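Long-range contact in cytochrome P450 (Bacillus megaterium, PDB 5L92), which binds heme and the steroid corticosterone and oxidises steroids, probably as a cytochrome P450 monooxygenase: residues E273-Y285 / P330-A344. Residues are numbered along the deposited sequence; the frame is centred on the assembly and turned at random.
Sequences ELLPSGIEEVLRY and PEVFKIDRKPNVHMA. With HEM (protoporphyrin IX containing Fe), chain C.
R284, near the end of helix 275-285, reaches across N340 to the backbone of P330. R284 CB lies 3.6 Å from N340 OD1, a buried oxygen without a hydrogen-bond partner; CG faces H342 CB, and CD passes the same amide oxygen. A bend about the CG-CD bond (chi3 57°) turns the guanidinium back toward E281, where R284 NE donates to E281 OE1 at 2.8 Å and R284 NH2 to E281 OE2. At the far end R284 NH1 (2.8 Å) and NH2 both grip P330 O, which lies in the guanidinium plane; NH1 also reaches H321 O. R337 CZ lies over one face of the R284 guanidinium, offset toward its rim, the two guanidinium planes 43° apart, with the E281 carboxylate at the edge of both. E281 OE2 thus takes three donors: R284 NH2, R337 NE at 2.9 Å and K334 N at 2.8 Å. Replacing R284 by a leucine would probably leave P330 O without either of these donors and E281 balanced by R337 alone in this network. R337 NH2 in turn holds V332 O. Beside the network, F333 sets its ring edge against the face of Y285, centroids 5.5 Å apart, with its CB over the centre of that ring. Toward the heme, H342 NE2 donates to E280 OE1 at 2.9 Å in a nearly straight bond (168°), and the same oxygen is salt-bridged to R359, while L283 CB covers one face of the imidazole. A344 O touches heme CMA at 3.4 Å. E281 and R284 form the ExxR motif of the K helix; with R337 they complete the E-R-R triad that ties this helix to the meander leading to the heme-binding loop in cytochromes P450.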
loop_
_atom_site.group_PDB
_atom_site.type_symbol
_atom_site.label_atom_id
_atom_site.label_comp_id
_atom_site.label_asym_id
_atom_site.label_seq_id
_atom_site.Cartn_x
_atom_site.Cartn_y
_atom_site.Cartn_z
ATOM N N GLU A 273 10.335 -12.713 19.339
ATOM C CA GLU A 273 9.967 -11.340 19.652
ATOM C C GLU A 273 10.489 -10.326 18.628
ATOM O O GLU A 273 10.058 -9.167 18.659
ATOM C CB GLU A 273 10.463 -10.985 21.070
ATOM C CG GLU A 273 11.964 -10.730 21.214
ATOM C CD GLU A 273 12.841 -12.000 21.305
ATOM O OE1 GLU A 273 12.338 -13.151 21.216
ATOM O OE2 GLU A 273 14.076 -11.819 21.459
ATOM N N LEU A 274 11.406 -10.705 17.733
ATOM C CA LEU A 274 11.869 -9.754 16.723
ATOM C C LEU A 274 10.927 -9.617 15.526
ATOM O O LEU A 274 11.242 -8.829 14.625
ATOM C CB LEU A 274 13.248 -10.140 16.203
ATOM C CG LEU A 274 14.422 -9.989 17.193
ATOM C CD1 LEU A 274 15.717 -10.320 16.512
ATOM C CD2 LEU A 274 14.521 -8.609 17.805
ATOM N N LEU A 275 9.804 -10.361 15.477
ATOM C CA LEU A 275 8.954 -10.328 14.289
ATOM C C LEU A 275 8.450 -8.915 14.009
ATOM O O LEU A 275 8.675 -8.437 12.888
ATOM C CB LEU A 275 7.805 -11.337 14.397
ATOM C CG LEU A 275 6.865 -11.355 13.168
ATOM C CD1 LEU A 275 7.604 -11.514 11.835
ATOM C CD2 LEU A 275 5.840 -12.440 13.280
ATOM N N PRO A 276 7.869 -8.169 14.974
ATOM C CA PRO A 276 7.475 -6.768 14.681
ATOM C C PRO A 276 8.595 -5.894 14.136
ATOM O O PRO A 276 8.373 -5.165 13.171
ATOM C CB PRO A 276 6.964 -6.240 16.038
ATOM C CG PRO A 276 6.553 -7.438 16.795
ATOM C CD PRO A 276 7.449 -8.584 16.330
ATOM N N SER A 277 9.792 -5.945 14.724
ATOM C CA SER A 277 10.916 -5.148 14.240
ATOM C C SER A 277 11.325 -5.569 12.837
ATOM O O SER A 277 11.708 -4.731 12.010
ATOM C CB SER A 277 12.097 -5.289 15.214
ATOM O OG SER A 277 13.220 -4.531 14.800
ATOM N N GLY A 278 11.257 -6.861 12.557
ATOM C CA GLY A 278 11.559 -7.353 11.219
ATOM C C GLY A 278 10.552 -6.863 10.191
ATOM O O GLY A 278 10.915 -6.550 9.057
ATOM N N ILE A 279 9.290 -6.729 10.592
ATOM C CA ILE A 279 8.284 -6.246 9.667
ATOM C C ILE A 279 8.525 -4.778 9.385
ATOM O O ILE A 279 8.303 -4.323 8.270
ATOM C CB ILE A 279 6.871 -6.526 10.222
ATOM C CG1 ILE A 279 6.546 -8.013 10.118
ATOM C CG2 ILE A 279 5.779 -5.700 9.507
ATOM C CD1 ILE A 279 5.300 -8.443 10.932
ATOM N N GLU A 280 8.978 -4.014 10.383
ATOM C CA GLU A 280 9.318 -2.620 10.151
ATOM C C GLU A 280 10.507 -2.491 9.210
ATOM O O GLU A 280 10.586 -1.522 8.436
ATOM C CB GLU A 280 9.611 -1.915 11.476
ATOM C CG GLU A 280 8.423 -1.870 12.459
ATOM C CD GLU A 280 7.159 -1.204 11.864
ATOM O OE1 GLU A 280 7.201 -0.029 11.447
ATOM O OE2 GLU A 280 6.120 -1.862 11.830
ATOM N N GLU A 281 11.431 -3.452 9.255
ATOM C CA GLU A 281 12.576 -3.409 8.367
ATOM C C GLU A 281 12.224 -3.914 6.967
ATOM O O GLU A 281 12.879 -3.511 6.023
ATOM C CB GLU A 281 13.757 -4.158 9.031
ATOM C CG GLU A 281 15.011 -4.433 8.202
ATOM C CD GLU A 281 15.789 -3.191 7.949
ATOM O OE1 GLU A 281 15.203 -2.116 8.125
ATOM O OE2 GLU A 281 16.976 -3.272 7.627
ATOM N N VAL A 282 11.164 -4.694 6.774
ATOM C CA VAL A 282 10.657 -4.860 5.408
ATOM C C VAL A 282 10.001 -3.569 4.911
ATOM O O VAL A 282 10.245 -3.134 3.780
ATOM C CB VAL A 282 9.694 -6.044 5.312
ATOM C CG1 VAL A 282 9.252 -6.221 3.873
ATOM C CG2 VAL A 282 10.360 -7.325 5.823
ATOM N N LEU A 283 9.169 -2.930 5.747
ATOM C CA LEU A 283 8.577 -1.656 5.341
ATOM C C LEU A 283 9.630 -0.661 4.865
ATOM O O LEU A 283 9.344 0.200 4.024
ATOM C CB LEU A 283 7.797 -1.034 6.503
ATOM C CG LEU A 283 6.485 -1.768 6.758
ATOM C CD1 LEU A 283 5.940 -1.460 8.149
ATOM C CD2 LEU A 283 5.450 -1.403 5.663
ATOM N N ARG A 284 10.830 -0.736 5.412
ATOM C CA ARG A 284 11.926 0.146 4.995
ATOM C C ARG A 284 12.602 -0.367 3.724
ATOM O O ARG A 284 12.859 0.404 2.788
ATOM C CB ARG A 284 12.970 0.249 6.133
ATOM C CG ARG A 284 13.989 1.374 5.922
ATOM C CD ARG A 284 15.339 1.222 6.699
ATOM N NE ARG A 284 16.086 -0.021 6.434
ATOM C CZ ARG A 284 17.144 -0.128 5.629
ATOM N NH1 ARG A 284 17.621 0.911 4.965
ATOM N NH2 ARG A 284 17.730 -1.296 5.471
ATOM N N TYR A 285 12.911 -1.669 3.690
ATOM C CA TYR A 285 13.817 -2.278 2.719
ATOM C C TYR A 285 13.119 -2.653 1.415
ATOM O O TYR A 285 13.706 -2.506 0.340
ATOM C CB TYR A 285 14.476 -3.518 3.358
ATOM C CG TYR A 285 15.706 -4.033 2.646
ATOM C CD1 TYR A 285 16.948 -3.411 2.791
ATOM C CD2 TYR A 285 15.627 -5.141 1.842
ATOM C CE1 TYR A 285 18.069 -3.914 2.132
ATOM C CE2 TYR A 285 16.716 -5.648 1.212
ATOM C CZ TYR A 285 17.933 -5.041 1.344
ATOM O OH TYR A 285 18.989 -5.577 0.672
ATOM N N PRO A 330 22.654 1.323 5.217
ATOM C CA PRO A 330 21.358 1.332 4.572
ATOM C C PRO A 330 21.004 0.217 3.652
ATOM O O PRO A 330 19.869 -0.131 3.592
ATOM C CB PRO A 330 21.374 2.650 3.825
ATOM C CG PRO A 330 22.763 3.008 3.691
ATOM C CD PRO A 330 23.455 2.476 4.850
ATOM N N GLU A 331 21.972 -0.320 2.945
ATOM C CA GLU A 331 21.694 -1.363 2.005
ATOM C C GLU A 331 21.635 -2.761 2.655
ATOM O O GLU A 331 21.500 -3.739 1.993
ATOM C CB GLU A 331 22.634 -1.271 0.797
ATOM C CG GLU A 331 22.814 0.114 0.126
ATOM C CD GLU A 331 21.556 0.788 -0.540
ATOM O OE1 GLU A 331 20.888 0.230 -1.373
ATOM O OE2 GLU A 331 21.268 1.962 -0.300
ATOM N N VAL A 332 21.704 -2.814 3.973
ATOM C CA VAL A 332 21.636 -4.043 4.704
ATOM C C VAL A 332 20.361 -4.256 5.478
ATOM O O VAL A 332 19.987 -3.477 6.295
ATOM C CB VAL A 332 22.825 -4.183 5.671
ATOM C CG1 VAL A 332 22.767 -5.467 6.425
ATOM C CG2 VAL A 332 24.114 -4.135 4.911
ATOM N N PHE A 333 19.732 -5.362 5.181
ATOM C CA PHE A 333 18.544 -5.809 5.870
ATOM C C PHE A 333 18.910 -6.292 7.280
ATOM O O PHE A 333 19.619 -7.220 7.450
ATOM C CB PHE A 333 17.863 -6.900 5.081
ATOM C CG PHE A 333 16.583 -7.357 5.647
ATOM C CD1 PHE A 333 15.441 -6.640 5.483
ATOM C CD2 PHE A 333 16.513 -8.528 6.323
ATOM C CE1 PHE A 333 14.267 -7.081 5.987
ATOM C CE2 PHE A 333 15.342 -8.973 6.841
ATOM C CZ PHE A 333 14.218 -8.252 6.672
ATOM N N LYS A 334 18.397 -5.630 8.285
ATOM C CA LYS A 334 18.701 -5.980 9.677
ATOM C C LYS A 334 17.394 -6.171 10.441
ATOM O O LYS A 334 16.703 -5.187 10.733
ATOM C CB LYS A 334 19.534 -4.887 10.347
ATOM C CG LYS A 334 20.900 -4.624 9.733
ATOM C CD LYS A 334 21.685 -3.565 10.550
ATOM C CE LYS A 334 22.976 -3.109 9.884
ATOM N NZ LYS A 334 23.376 -1.748 10.386
ATOM N N ILE A 335 17.042 -7.416 10.787
ATOM C CA ILE A 335 15.723 -7.606 11.395
ATOM C C ILE A 335 15.587 -6.855 12.706
ATOM O O ILE A 335 14.469 -6.701 13.195
ATOM C CB ILE A 335 15.337 -9.073 11.680
ATOM C CG1 ILE A 335 16.340 -9.767 12.625
ATOM C CG2 ILE A 335 15.057 -9.869 10.406
ATOM C CD1 ILE A 335 15.818 -11.167 13.098
ATOM N N ASP A 336 16.694 -6.444 13.334
ATOM C CA ASP A 336 16.642 -5.766 14.624
ATOM C C ASP A 336 16.897 -4.277 14.494
ATOM O O ASP A 336 17.133 -3.614 15.508
ATOM C CB ASP A 336 17.643 -6.398 15.618
ATOM C CG ASP A 336 19.105 -6.371 15.121
ATOM O OD1 ASP A 336 19.372 -6.296 13.903
ATOM O OD2 ASP A 336 20.004 -6.455 15.977
ATOM N N ARG A 337 16.808 -3.730 13.268
ATOM C CA ARG A 337 17.234 -2.362 12.994
ATOM C C ARG A 337 16.602 -1.352 13.937
ATOM O O ARG A 337 15.373 -1.293 14.088
ATOM C CB ARG A 337 16.920 -1.970 11.544
ATOM C CG ARG A 337 17.372 -0.558 11.240
ATOM C CD ARG A 337 17.289 -0.183 9.778
ATOM N NE ARG A 337 18.205 -0.942 8.934
ATOM C CZ ARG A 337 19.430 -0.546 8.627
ATOM N NH1 ARG A 337 19.910 0.606 9.106
ATOM N NH2 ARG A 337 20.173 -1.304 7.837
ATOM N N LYS A 338 17.460 -0.521 14.532
ATOM C CA LYS A 338 17.077 0.546 15.471
ATOM C C LYS A 338 18.082 1.677 15.336
ATOM O O LYS A 338 19.294 1.445 15.356
ATOM C CB LYS A 338 17.048 0.089 16.933
ATOM C CG LYS A 338 15.827 -0.699 17.329
ATOM C CD LYS A 338 15.801 -1.033 18.846
ATOM C CE LYS A 338 15.661 0.234 19.722
ATOM N NZ LYS A 338 15.197 -0.048 21.125
ATOM N N PRO A 339 17.597 2.909 15.146
ATOM C CA PRO A 339 16.202 3.302 14.944
ATOM C C PRO A 339 15.723 2.902 13.535
ATOM O O PRO A 339 16.497 2.409 12.746
ATOM C CB PRO A 339 16.250 4.824 15.118
ATOM C CG PRO A 339 17.595 5.185 14.566
ATOM C CD PRO A 339 18.520 4.041 14.964
ATOM N N ASN A 340 14.441 3.107 13.235
ATOM C CA ASN A 340 13.935 2.804 11.902
ATOM C C ASN A 340 12.747 3.741 11.657
ATOM O O ASN A 340 11.572 3.369 11.754
ATOM C CB ASN A 340 13.553 1.327 11.783
ATOM C CG ASN A 340 13.122 0.925 10.352
ATOM O OD1 ASN A 340 13.060 1.747 9.437
ATOM N ND2 ASN A 340 12.835 -0.339 10.177
ATOM N N VAL A 341 13.063 4.985 11.342
ATOM C CA VAL A 341 12.030 6.000 11.230
ATOM C C VAL A 341 11.661 6.093 9.764
ATOM O O VAL A 341 11.903 7.098 9.106
ATOM C CB VAL A 341 12.464 7.353 11.815
ATOM C CG1 VAL A 341 11.247 8.310 11.811
ATOM C CG2 VAL A 341 12.956 7.172 13.300
ATOM N N HIS A 342 11.102 5.017 9.240
ATOM C CA HIS A 342 10.784 5.001 7.837
ATOM C C HIS A 342 9.458 5.728 7.601
ATOM O O HIS A 342 8.730 6.086 8.527
ATOM C CB HIS A 342 10.721 3.575 7.356
ATOM C CG HIS A 342 9.634 2.818 8.024
ATOM N ND1 HIS A 342 8.305 2.990 7.697
ATOM C CD2 HIS A 342 9.661 1.977 9.083
ATOM C CE1 HIS A 342 7.564 2.234 8.483
ATOM N NE2 HIS A 342 8.362 1.606 9.331
ATOM N N MET A 343 9.177 5.974 6.331
ATOM C CA MET A 343 7.980 6.675 5.896
ATOM C C MET A 343 7.140 5.786 4.985
ATOM O O MET A 343 6.509 6.270 4.055
ATOM C CB MET A 343 8.378 7.981 5.183
ATOM C CG MET A 343 8.954 9.009 6.159
ATOM S SD MET A 343 9.398 10.635 5.512
ATOM C CE MET A 343 10.952 10.237 4.701
ATOM N N ALA A 344 7.141 4.481 5.228
ATOM C CA ALA A 344 6.468 3.579 4.314
ATOM C C ALA A 344 4.958 3.791 4.348
ATOM O O ALA A 344 4.274 3.413 3.403
ATOM C CB ALA A 344 6.843 2.130 4.636
HETATM C CHA HEM C . -2.691 6.432 2.957
HETATM C CHB HEM C . 0.738 2.973 2.511
HETATM C CHC HEM C . -2.314 -0.382 4.102
HETATM C CHD HEM C . -5.808 2.969 4.054
HETATM C C1A HEM C . -1.484 5.776 2.749
HETATM C C2A HEM C . -0.236 6.417 2.399
HETATM C C3A HEM C . 0.699 5.464 2.264
HETATM C C4A HEM C . 0.088 4.187 2.551
HETATM C CMA HEM C . 2.179 5.687 1.896
HETATM C CAA HEM C . -0.021 7.942 2.191
HETATM C CBA HEM C . -0.735 8.467 0.944
HETATM C CGA HEM C . -0.264 9.844 0.557
HETATM O O1A HEM C . 0.354 10.545 1.369
HETATM O O2A HEM C . -0.479 10.266 -0.592
HETATM C C1B HEM C . 0.256 1.759 2.939
HETATM C C2B HEM C . 1.006 0.527 3.138
HETATM C C3B HEM C . 0.130 -0.397 3.567
HETATM C C4B HEM C . -1.178 0.222 3.639
HETATM C CMB HEM C . 2.525 0.375 2.925
HETATM C CAB HEM C . 0.353 -1.866 3.985
HETATM C CBB HEM C . 1.540 -2.336 4.401
HETATM C C1C HEM C . -3.534 0.239 4.234
HETATM C C2C HEM C . -4.772 -0.404 4.583
HETATM C C3C HEM C . -5.718 0.518 4.585
HETATM C C4C HEM C . -5.144 1.775 4.192
HETATM C CMC HEM C . -4.984 -1.894 4.957
HETATM C CAC HEM C . -7.182 0.182 4.895
HETATM C CBC HEM C . -7.810 0.792 5.895
HETATM C C1D HEM C . -5.287 4.194 3.752
HETATM C C2D HEM C . -6.054 5.418 3.651
HETATM C C3D HEM C . -5.197 6.405 3.351
HETATM C C4D HEM C . -3.872 5.803 3.242
HETATM C CMD HEM C . -7.592 5.471 3.859
HETATM C CAD HEM C . -5.492 7.910 3.133
HETATM C CBD HEM C . -5.288 8.707 4.437
HETATM C CGD HEM C . -5.414 10.208 4.263
HETATM O O1D HEM C . -5.660 10.922 5.262
HETATM O O2D HEM C . -5.247 10.742 3.137
HETATM N NA HEM C . -1.273 4.407 2.846
HETATM N NB HEM C . -1.068 1.520 3.237
HETATM N NC HEM C . -3.802 1.574 3.989
HETATM N ND HEM C . -3.976 4.469 3.464
HETATM FE FE HEM C . -2.538 2.983 3.483
HETATM O O HOH W 1 13.123 -2.375 12.577
HETATM O O HOH W 2 20.706 -7.041 3.185
#